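Local coordinates for putative HMP/thiamine permease protein YkoE (Bacillus subtilis, PDB 5EDL) that serves as the membrane-embedded S component of an energy-coupling factor transporter, binding thiamine and probably moving it across the membrane, at residues 22-27 with 41-46; 98-103 with 115-120; 133-138 with 144-149. All coordinates share one frame; numbering follows the deposited sequence.

Contact 1 (22-27 with 41-46). With VIB (3-(4-amino-2-methyl-pyrimidin-5-ylmethyl)-5-(2-hydroxy-ethyl)-4-methyl-thiazol-3-ium), chain B.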
loop_
_atom_site.group_PDB
_atom_site.type_symbol
_atom_site.label_atom_id
_atom_site.label_comp_id
_atom_site.label_asym_id
_atom_site.label_seq_id
_atom_site.Cartn_x
_atom_site.Cartn_y
_atom_site.Cartn_z
ATOM N N LEU A 22 7.527 8.530 5.932
ATOM C CA LEU A 22 8.769 9.232 6.250
ATOM C C LEU A 22 9.335 8.780 7.600
ATOM O O LEU A 22 10.546 8.603 7.752
ATOM C CB LEU A 22 8.542 10.746 6.255
ATOM C CG LEU A 22 9.769 11.617 6.557
ATOM C CD1 LEU A 22 10.902 11.330 5.575
ATOM C CD2 LEU A 22 9.394 13.094 6.529
ATOM N N LEU A 23 8.447 8.615 8.573
ATOM C CA LEU A 23 8.820 8.134 9.897
ATOM C C LEU A 23 9.460 6.747 9.806
ATOM O O LEU A 23 10.528 6.503 10.372
ATOM C CB LEU A 23 7.595 8.099 10.818
ATOM C CG LEU A 23 7.693 7.253 12.091
ATOM C CD1 LEU A 23 8.844 7.711 12.969
ATOM C CD2 LEU A 23 6.377 7.302 12.876
ATOM N N PHE A 24 8.814 5.850 9.066
ATOM C CA PHE A 24 9.335 4.494 8.899
ATOM C C PHE A 24 10.617 4.458 8.089
ATOM O O PHE A 24 11.469 3.601 8.311
ATOM C CB PHE A 24 8.281 3.591 8.261
ATOM C CG PHE A 24 7.332 3.005 9.257
ATOM C CD1 PHE A 24 7.590 1.773 9.833
ATOM C CD2 PHE A 24 6.204 3.694 9.646
ATOM C CE1 PHE A 24 6.733 1.238 10.764
ATOM C CE2 PHE A 24 5.341 3.156 10.573
ATOM C CZ PHE A 24 5.617 1.927 11.139
ATOM N N THR A 25 10.765 5.394 7.160
ATOM C CA THR A 25 12.012 5.493 6.418
ATOM C C THR A 25 13.171 5.814 7.364
ATOM O O THR A 25 14.256 5.223 7.262
ATOM C CB THR A 25 11.925 6.549 5.315
ATOM O OG1 THR A 25 11.162 6.011 4.234
ATOM C CG2 THR A 25 13.320 6.931 4.810
ATOM N N HIS A 26 12.935 6.739 8.287
ATOM C CA HIS A 26 13.963 7.087 9.269
ATOM C C HIS A 26 14.350 5.857 10.110
ATOM O O HIS A 26 15.534 5.570 10.270
ATOM C CB HIS A 26 13.483 8.241 10.150
ATOM C CG HIS A 26 13.688 9.590 9.528
ATOM N ND1 HIS A 26 14.939 10.090 9.239
ATOM C CD2 HIS A 26 12.803 10.537 9.131
ATOM C CE1 HIS A 26 14.817 11.288 8.692
ATOM N NE2 HIS A 26 13.531 11.581 8.615
ATOM N N PHE A 27 13.349 5.126 10.611
ATOM C CA PHE A 27 13.561 3.824 11.274
ATOM C C PHE A 27 14.396 2.859 10.434
ATOM O O PHE A 27 15.325 2.220 10.929
ATOM C CB PHE A 27 12.225 3.126 11.575
ATOM C CG PHE A 27 11.382 3.808 12.611
ATOM C CD1 PHE A 27 11.922 4.745 13.473
ATOM C CD2 PHE A 27 10.032 3.491 12.730
ATOM C CE1 PHE A 27 11.130 5.368 14.434
ATOM C CE2 PHE A 27 9.235 4.109 13.687
ATOM C CZ PHE A 27 9.786 5.049 14.539
ATOM N N GLU A 41 13.329 -5.334 6.479
ATOM C CA GLU A 41 12.413 -6.118 5.652
ATOM C C GLU A 41 11.061 -6.407 6.348
ATOM O O GLU A 41 10.018 -6.342 5.707
ATOM C CB GLU A 41 13.086 -7.417 5.202
ATOM C CG GLU A 41 14.253 -7.192 4.225
ATOM C CD GLU A 41 13.812 -6.656 2.855
ATOM O OE1 GLU A 41 12.595 -6.467 2.629
ATOM O OE2 GLU A 41 14.687 -6.441 1.990
ATOM N N PRO A 42 11.071 -6.706 7.656
ATOM C CA PRO A 42 9.798 -6.970 8.345
ATOM C C PRO A 42 8.788 -5.819 8.288
ATOM O O PRO A 42 7.580 -6.081 8.324
ATOM C CB PRO A 42 10.242 -7.223 9.794
ATOM C CG PRO A 42 11.590 -7.837 9.641
ATOM C CD PRO A 42 12.221 -7.016 8.521
ATOM N N ILE A 43 9.257 -4.574 8.208
ATOM C CA ILE A 43 8.341 -3.436 8.193
ATOM C C ILE A 43 8.074 -2.939 6.773
ATOM O O ILE A 43 7.339 -1.969 6.593
ATOM C CB ILE A 43 8.866 -2.237 9.029
ATOM C CG1 ILE A 43 10.113 -1.616 8.375
ATOM C CG2 ILE A 43 9.091 -2.645 10.493
ATOM C CD1 ILE A 43 10.661 -0.389 9.076
ATOM N N TYR A 44 8.652 -3.604 5.774
ATOM C CA TYR A 44 8.660 -3.053 4.413
ATOM C C TYR A 44 7.252 -2.787 3.864
ATOM O O TYR A 44 7.022 -1.778 3.203
ATOM C CB TYR A 44 9.418 -3.972 3.443
ATOM C CG TYR A 44 10.172 -3.179 2.391
ATOM C CD1 TYR A 44 9.494 -2.535 1.364
ATOM C CD2 TYR A 44 11.564 -3.032 2.458
ATOM C CE1 TYR A 44 10.173 -1.780 0.410
ATOM C CE2 TYR A 44 12.257 -2.281 1.507
ATOM C CZ TYR A 44 11.557 -1.656 0.493
ATOM O OH TYR A 44 12.227 -0.904 -0.439
ATOM N N GLY A 45 6.315 -3.685 4.153
ATOM C CA GLY A 45 4.974 -3.577 3.604
ATOM C C GLY A 45 4.234 -2.300 3.980
ATOM O O GLY A 45 3.264 -1.927 3.313
ATOM N N ILE A 46 4.667 -1.631 5.048
ATOM C CA ILE A 46 4.044 -0.367 5.428
ATOM C C ILE A 46 4.165 0.645 4.291
ATOM O O ILE A 46 3.263 1.463 4.098
ATOM C CB ILE A 46 4.663 0.251 6.707
ATOM C CG1 ILE A 46 3.680 1.223 7.363
ATOM C CG2 ILE A 46 5.949 0.984 6.388
ATOM C CD1 ILE A 46 2.403 0.553 7.896
HETATM C CM2 VIB B . 7.314 5.361 -0.711
HETATM N N4A VIB B . 10.180 1.434 -0.143
HETATM C CM4 VIB B . 13.875 0.764 2.899
HETATM O O1 VIB B . 14.929 -1.336 -0.170
HETATM C C7 VIB B . 15.969 -0.453 -0.541
HETATM C C6 VIB B . 16.160 0.544 0.577
HETATM C C2 VIB B . 13.282 3.178 -0.099
HETATM S S1 VIB B . 14.600 2.479 -0.575
HETATM C C5 VIB B . 14.964 1.478 0.551
HETATM C C4 VIB B . 13.957 1.547 1.583
HETATM N N3 VIB B . 12.899 2.630 1.171
HETATM C C7A VIB B . 11.771 2.958 2.037
HETATM C C4A VIB B . 9.836 2.791 0.223
HETATM N N3A VIB B . 8.812 3.415 -0.363
HETATM C C2A VIB B . 8.505 4.692 -0.003
HETATM N N1A VIB B . 9.233 5.328 0.969
HETATM C C6A VIB B . 10.276 4.707 1.578
HETATM C C5A VIB B . 10.568 3.422 1.196
#
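Phe-24 meets two isoleucines in different ways, Ile-46 over a face of its ring and Ile-43 at the rim. Ile-46 CG2 lies 4.1 Å from the centroid of the Phe-24 ring and 26° off its normal, a CH-pi contact shifted toward the rim near CG. Ile-43 CD1 instead approaches in the ring plane, 3.8 Å from Phe-24 CD1. The isoleucine torsions account for the difference: Ile-46 has CG1 anti to its backbone N (chi1 -158°), which leaves the short CG2 branch to face the ring, whereas the long branch of Ile-43 is extended and touches through its terminal methyl. No hydrogen bond joins the two segments.

Thr-25 and Tyr-44 turn from this apolar patch to the bound thiamine. Tyr-44 OH donates to VIB O1 at 2.7 Å and receives a weak bond from VIB N4A at 3.1 Å with an N-H...O angle of 129°, so one hydroxyl touches both ends of the ligand. Thr-25 OG1, hydrogen-bonded to Glu-75 and the carbonyl of Tyr-21, comes within 3.1 Å of VIB C6A. Hydrophobic packing between helix 4-35 and the following loop thus adjoins the thiamine-binding pocket of this S component.

Contact 2 (98-103 with 115-120). With MPG ([(Z)-octadec-9-enyl] (2R)-2,3-bis(oxidanyl)propanoate), chain C.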
loop_
_atom_site.group_PDB
_atom_site.type_symbol
_atom_site.label_atom_id
_atom_site.label_comp_id
_atom_site.label_asym_id
_atom_site.label_seq_id
_atom_site.Cartn_x
_atom_site.Cartn_y
_atom_site.Cartn_z
ATOM N N GLU A 98 -0.843 -2.158 -8.631
ATOM C CA GLU A 98 -1.831 -1.933 -9.675
ATOM C C GLU A 98 -1.950 -3.146 -10.601
ATOM O O GLU A 98 -3.035 -3.451 -11.073
ATOM C CB GLU A 98 -1.473 -0.688 -10.488
ATOM C CG GLU A 98 -2.578 -0.220 -11.437
ATOM C CD GLU A 98 -3.743 0.437 -10.704
ATOM O OE1 GLU A 98 -3.511 1.319 -9.853
ATOM O OE2 GLU A 98 -4.896 0.060 -10.984
ATOM N N ALA A 99 -0.833 -3.825 -10.866
ATOM C CA ALA A 99 -0.847 -4.980 -11.763
ATOM C C ALA A 99 -1.803 -6.080 -11.263
ATOM O O ALA A 99 -2.430 -6.776 -12.053
ATOM C CB ALA A 99 0.570 -5.537 -11.933
ATOM N N VAL A 100 -1.899 -6.233 -9.951
ATOM C CA VAL A 100 -2.779 -7.247 -9.364
ATOM C C VAL A 100 -4.258 -6.832 -9.515
ATOM O O VAL A 100 -5.131 -7.674 -9.750
ATOM C CB VAL A 100 -2.421 -7.489 -7.878
ATOM C CG1 VAL A 100 -3.553 -8.202 -7.133
ATOM C CG2 VAL A 100 -1.111 -8.268 -7.770
ATOM N N PHE A 101 -4.540 -5.534 -9.394
ATOM C CA PHE A 101 -5.923 -5.073 -9.579
ATOM C C PHE A 101 -6.263 -5.091 -11.056
ATOM O O PHE A 101 -7.382 -5.424 -11.422
ATOM C CB PHE A 101 -6.134 -3.685 -8.957
ATOM C CG PHE A 101 -6.007 -3.691 -7.460
ATOM C CD1 PHE A 101 -6.975 -4.309 -6.677
ATOM C CD2 PHE A 101 -4.909 -3.125 -6.832
ATOM C CE1 PHE A 101 -6.860 -4.345 -5.303
ATOM C CE2 PHE A 101 -4.791 -3.150 -5.451
ATOM C CZ PHE A 101 -5.758 -3.766 -4.685
ATOM N N LEU A 102 -5.287 -4.774 -11.908
ATOM C CA LEU A 102 -5.460 -4.951 -13.344
ATOM C C LEU A 102 -5.804 -6.410 -13.664
ATOM O O LEU A 102 -6.759 -6.693 -14.393
ATOM C CB LEU A 102 -4.197 -4.514 -14.103
ATOM C CG LEU A 102 -4.017 -4.946 -15.567
ATOM C CD1 LEU A 102 -5.109 -4.369 -16.469
ATOM C CD2 LEU A 102 -2.633 -4.560 -16.088
ATOM N N ALA A 103 -5.034 -7.334 -13.099
ATOM C CA ALA A 103 -5.199 -8.750 -13.397
ATOM C C ALA A 103 -6.603 -9.255 -13.015
ATOM O O ALA A 103 -7.117 -10.199 -13.614
ATOM C CB ALA A 103 -4.138 -9.559 -12.686
ATOM N N MET A 115 -3.825 -8.883 -0.342
ATOM C CA MET A 115 -2.526 -9.406 0.070
ATOM C C MET A 115 -1.608 -9.624 -1.133
ATOM O O MET A 115 -0.435 -9.247 -1.086
ATOM C CB MET A 115 -2.690 -10.696 0.869
ATOM C CG MET A 115 -3.245 -10.476 2.277
ATOM S SD MET A 115 -3.293 -12.027 3.199
ATOM C CE MET A 115 -3.681 -11.438 4.841
ATOM N N LEU A 116 -2.152 -10.196 -2.210
ATOM C CA LEU A 116 -1.428 -10.316 -3.472
ATOM C C LEU A 116 -0.938 -8.966 -3.994
ATOM O O LEU A 116 0.141 -8.864 -4.547
ATOM C CB LEU A 116 -2.314 -10.957 -4.535
ATOM C CG LEU A 116 -1.834 -12.181 -5.297
ATOM C CD1 LEU A 116 -0.948 -13.086 -4.451
ATOM C CD2 LEU A 116 -3.057 -12.941 -5.817
ATOM N N ALA A 117 -1.776 -7.951 -3.864
ATOM C CA ALA A 117 -1.425 -6.614 -4.314
ATOM C C ALA A 117 -0.208 -6.103 -3.523
ATOM O O ALA A 117 0.745 -5.584 -4.107
ATOM C CB ALA A 117 -2.625 -5.675 -4.156
ATOM N N GLY A 118 -0.257 -6.265 -2.199
ATOM C CA GLY A 118 0.884 -5.999 -1.337
ATOM C C GLY A 118 2.133 -6.728 -1.816
ATOM O O GLY A 118 3.205 -6.123 -1.935
ATOM N N MET A 119 1.990 -8.020 -2.110
ATOM C CA MET A 119 3.108 -8.839 -2.590
ATOM C C MET A 119 3.618 -8.392 -3.961
ATOM O O MET A 119 4.808 -8.541 -4.266
ATOM C CB MET A 119 2.694 -10.309 -2.637
ATOM C CG MET A 119 2.478 -10.902 -1.245
ATOM S SD MET A 119 1.609 -12.489 -1.211
ATOM C CE MET A 119 2.697 -13.466 -2.241
ATOM N N GLY A 120 2.722 -7.851 -4.784
ATOM C CA GLY A 120 3.111 -7.288 -6.066
ATOM C C GLY A 120 4.085 -6.138 -5.856
ATOM O O GLY A 120 5.088 -6.017 -6.561
HETATM C C2 MPG C . 2.877 -4.373 -14.759
HETATM C C3 MPG C . 1.396 -4.316 -15.064
HETATM C C4 MPG C . 0.786 -3.106 -14.390
HETATM C C5 MPG C . 1.177 -1.864 -15.155
HETATM C C6 MPG C . -0.059 -1.074 -15.509
HETATM C C7 MPG C . -0.589 -0.412 -14.262
HETATM C C8 MPG C . -1.503 0.732 -14.642
HETATM C C9 MPG C . -2.887 0.185 -14.909
HETATM C C10 MPG C . -3.957 0.991 -15.091
HETATM C C11 MPG C . -3.855 2.500 -15.046
HETATM C C12 MPG C . -4.485 3.052 -16.306
HETATM C C13 MPG C . -5.979 2.784 -16.310
HETATM C C14 MPG C . -6.351 1.704 -17.306
HETATM C C15 MPG C . -7.709 1.997 -17.906
HETATM C C16 MPG C . -8.557 0.746 -17.885
HETATM C C17 MPG C . -9.968 1.074 -18.314
HETATM C C18 MPG C . -10.911 0.067 -17.695
HETATM O O1 MPG C . 3.875 -6.520 -14.512
HETATM C C1 MPG C . 3.491 -5.559 -15.467
#
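Val-100 is the main bump of this helix pair, with both methyls pressed on the backbone of the turn at Leu-116 and Ala-117. CG2 of Val-100 sits 3.5 Å from Leu-116 O, and CG1 of Val-100 lies 3.7 Å from Ala-117 N. With chi1 at 163°, CG1 is anti to the backbone N and CG2 anti to the carbonyl carbon, which turns one methyl to Ala-117 N and the other to the Leu-116 carbonyl. The hollow that receives them is made by small residues: Ala-117 has just a methyl, and at Gly-120 a beta carbon would fall about 3.5 Å from Val-100 CG2, a tight fit. The CA atoms of Val-100 and Ala-117 are accordingly 5.3 Å apart, while the local axes approach to 8.3 Å at 137° between their directions.

A second fit runs the other way. Ala-117 CB is the bump here, 3.6 Å from CE2 of Phe-101 and nearly as near to CZ, meeting the ring obliquely. Leu-116 adds its CB at 4.0 Å from Val-100 CG1 on the more exposed side. Replacing Val-100 with an alanine would probably leave a gap over the Leu-116 carbonyl and the Ala-117 backbone.

Elsewhere on helix 85-103, Glu-98 and Ala-99 touch the bound lipid MPG, and Phe-101 also packs on Ala-64 of helix 63-77. Met-115 and Met-119 reach helix 140-170, which places helix 111-132 between that helix and helix 85-103.

Contact 3 (133-138 with 144-149). With VIB (3-(4-amino-2-methyl-pyrimidin-5-ylmethyl)-5-(2-hydroxy-ethyl)-4-methyl-thiazol-3-ium), chain B.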
loop_
_atom_site.group_PDB
_atom_site.type_symbol
_atom_site.label_atom_id
_atom_site.label_comp_id
_atom_site.label_asym_id
_atom_site.label_seq_id
_atom_site.Cartn_x
_atom_site.Cartn_y
_atom_site.Cartn_z
ATOM N N SER A 133 19.841 -0.499 -5.339
ATOM C CA SER A 133 20.097 -0.418 -3.901
ATOM C C SER A 133 21.194 -1.357 -3.401
ATOM O O SER A 133 21.302 -1.603 -2.199
ATOM C CB SER A 133 18.805 -0.700 -3.132
ATOM O OG SER A 133 17.710 -0.049 -3.749
ATOM N N GLY A 134 22.001 -1.868 -4.326
ATOM C CA GLY A 134 23.130 -2.714 -3.978
ATOM C C GLY A 134 22.771 -4.147 -3.621
ATOM O O GLY A 134 23.622 -4.884 -3.125
ATOM N N TYR A 135 21.526 -4.555 -3.880
ATOM C CA TYR A 135 21.097 -5.915 -3.558
ATOM C C TYR A 135 21.801 -6.957 -4.414
ATOM O O TYR A 135 21.910 -8.109 -4.027
ATOM C CB TYR A 135 19.575 -6.060 -3.715
ATOM C CG TYR A 135 18.813 -5.694 -2.470
ATOM C CD1 TYR A 135 19.228 -4.630 -1.667
ATOM C CD2 TYR A 135 17.681 -6.404 -2.092
ATOM C CE1 TYR A 135 18.532 -4.288 -0.520
ATOM C CE2 TYR A 135 16.972 -6.067 -0.948
ATOM C CZ TYR A 135 17.400 -5.011 -0.166
ATOM O OH TYR A 135 16.699 -4.686 0.978
ATOM N N ALA A 136 22.285 -6.545 -5.577
ATOM C CA ALA A 136 22.920 -7.477 -6.492
ATOM C C ALA A 136 24.249 -8.007 -5.931
ATOM O O ALA A 136 24.786 -8.991 -6.427
ATOM C CB ALA A 136 23.133 -6.818 -7.846
ATOM N N ALA A 137 24.755 -7.356 -4.888
ATOM C CA ALA A 137 25.991 -7.766 -4.233
ATOM C C ALA A 137 25.802 -8.919 -3.241
ATOM O O ALA A 137 26.788 -9.500 -2.774
ATOM C CB ALA A 137 26.626 -6.564 -3.515
ATOM N N TYR A 138 24.546 -9.251 -2.930
ATOM C CA TYR A 138 24.236 -10.202 -1.857
ATOM C C TYR A 138 24.115 -11.643 -2.360
ATOM O O TYR A 138 23.928 -11.888 -3.555
ATOM C CB TYR A 138 22.943 -9.786 -1.140
ATOM C CG TYR A 138 23.012 -8.398 -0.542
ATOM C CD1 TYR A 138 24.182 -7.943 0.066
ATOM C CD2 TYR A 138 21.925 -7.531 -0.610
ATOM C CE1 TYR A 138 24.261 -6.666 0.606
ATOM C CE2 TYR A 138 21.996 -6.251 -0.076
ATOM C CZ TYR A 138 23.165 -5.823 0.531
ATOM O OH TYR A 138 23.258 -4.557 1.072
ATOM N N LEU A 144 17.095 -14.454 -0.855
ATOM C CA LEU A 144 15.910 -15.287 -0.753
ATOM C C LEU A 144 15.192 -15.035 0.568
ATOM O O LEU A 144 13.968 -14.899 0.604
ATOM C CB LEU A 144 16.282 -16.771 -0.892
ATOM C CG LEU A 144 16.634 -17.215 -2.319
ATOM C CD1 LEU A 144 17.170 -18.655 -2.370
ATOM C CD2 LEU A 144 15.426 -17.056 -3.234
ATOM N N ILE A 145 15.952 -14.964 1.653
ATOM C CA ILE A 145 15.359 -14.704 2.955
ATOM C C ILE A 145 14.701 -13.315 2.988
ATOM O O ILE A 145 13.586 -13.158 3.495
ATOM C CB ILE A 145 16.402 -14.829 4.080
ATOM C CG1 ILE A 145 16.836 -16.291 4.222
ATOM C CG2 ILE A 145 15.819 -14.343 5.387
ATOM C CD1 ILE A 145 18.060 -16.498 5.095
ATOM N N MET A 146 15.367 -12.317 2.417
ATOM C CA MET A 146 14.819 -10.960 2.423
ATOM C C MET A 146 13.540 -10.861 1.576
ATOM O O MET A 146 12.584 -10.212 1.984
ATOM C CB MET A 146 15.853 -9.941 1.935
ATOM C CG MET A 146 16.968 -9.653 2.973
ATOM S SD MET A 146 17.907 -8.126 2.648
ATOM C CE MET A 146 18.702 -8.590 1.115
ATOM N N LEU A 147 13.533 -11.497 0.406
ATOM C CA LEU A 147 12.343 -11.500 -0.440
ATOM C C LEU A 147 11.153 -12.149 0.265
ATOM O O LEU A 147 10.032 -11.638 0.204
ATOM C CB LEU A 147 12.600 -12.227 -1.757
ATOM C CG LEU A 147 11.401 -12.283 -2.710
ATOM C CD1 LEU A 147 10.862 -10.893 -3.015
ATOM C CD2 LEU A 147 11.783 -13.028 -4.004
ATOM N N VAL A 148 11.399 -13.283 0.913
ATOM C CA VAL A 148 10.342 -13.977 1.625
ATOM C C VAL A 148 9.762 -13.090 2.733
ATOM O O VAL A 148 8.538 -12.946 2.848
ATOM C CB VAL A 148 10.837 -15.305 2.217
ATOM C CG1 VAL A 148 9.850 -15.826 3.231
ATOM C CG2 VAL A 148 11.055 -16.330 1.099
ATOM N N ILE A 149 10.641 -12.499 3.543
ATOM C CA ILE A 149 10.208 -11.561 4.574
ATOM C C ILE A 149 9.440 -10.387 3.961
ATOM O O ILE A 149 8.391 -9.993 4.467
ATOM C CB ILE A 149 11.390 -11.008 5.395
ATOM C CG1 ILE A 149 12.144 -12.152 6.093
ATOM C CG2 ILE A 149 10.886 -9.987 6.412
ATOM C CD1 ILE A 149 13.439 -11.714 6.807
HETATM C CM2 VIB B . 7.314 5.361 -0.711
HETATM N N4A VIB B . 10.180 1.434 -0.143
HETATM C CM4 VIB B . 13.875 0.764 2.899
HETATM O O1 VIB B . 14.929 -1.336 -0.170
HETATM C C7 VIB B . 15.969 -0.453 -0.541
HETATM C C6 VIB B . 16.160 0.544 0.577
HETATM C C2 VIB B . 13.282 3.178 -0.099
HETATM S S1 VIB B . 14.600 2.479 -0.575
HETATM C C5 VIB B . 14.964 1.478 0.551
HETATM C C4 VIB B . 13.957 1.547 1.583
HETATM N N3 VIB B . 12.899 2.630 1.171
HETATM C C7A VIB B . 11.771 2.958 2.037
HETATM C C4A VIB B . 9.836 2.791 0.223
HETATM N N3A VIB B . 8.812 3.415 -0.363
HETATM C C2A VIB B . 8.505 4.692 -0.003
HETATM N N1A VIB B . 9.233 5.328 0.969
HETATM C C6A VIB B . 10.276 4.707 1.578
HETATM C C5A VIB B . 10.568 3.422 1.196
#
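Met-146, Tyr-135 and Tyr-138 make the whole contact, and the thioether's terminal methyl does most of the touching. CE of Met-146 stands over one face of the Tyr-135 ring, 4.1 Å from its centroid and 26° off the normal, with Tyr-135 CE2 the nearest ring atom at 3.7 Å. The sulfur is less well placed over the ring: Met-146 SD is 4.8 Å from the same centroid and 39° off the normal, an oblique Met-aromatic contact in which the methyl leads. The same CE meets the second tyrosine, 3.8 Å from Tyr-138 CD2, where the two side chains cross at about a right angle. A bend at the end of the methionine (chi3 -66°) brings CE against both rings, in the angle they form.

A polar partner fixes the far end of Tyr-135, whose OH is hydrogen-bonded to Tyr-40. Tyr-135 OH stays 4.0 Å from VIB O1, a neighbour in the pocket and not a hydrogen-bond partner. Ser-133 OG, held by Asp-129, approaches VIB C7 to 3.7 Å. The 3-10 segment 135-137 follows helix 111-132, so the Met-aromatic contact ties this connection to helix 140-170 beside the hydroxyethyl end of the thiamine pocket.

Overall arrangement
Contacts 1 and 3 border the same thiamine from different parts of the chain, and they touch each other: Glu-41 OE2 lies 2.9 Å from Tyr-135 OH, a probable hydrogen bond, while Ile-149 packs against Pro-42. Each joins a loop to a helix through an aromatic ring, but contact 1 supplies a hydroxyl that hydrogen-bonds the ligand, whereas the residues of contact 3 only adjoin it. Contact 2 packs two helices closely on small residues, with a lipid nearby instead of thiamine. Its centre is about 20 Å from that of contact 1, across the chain's centre. Contact 3 is buried although far from that centre; contacts 1 and 2 are partly buried. Contacts 2 and 3 do not touch, though their helices 111-132 and 140-170 are consecutive.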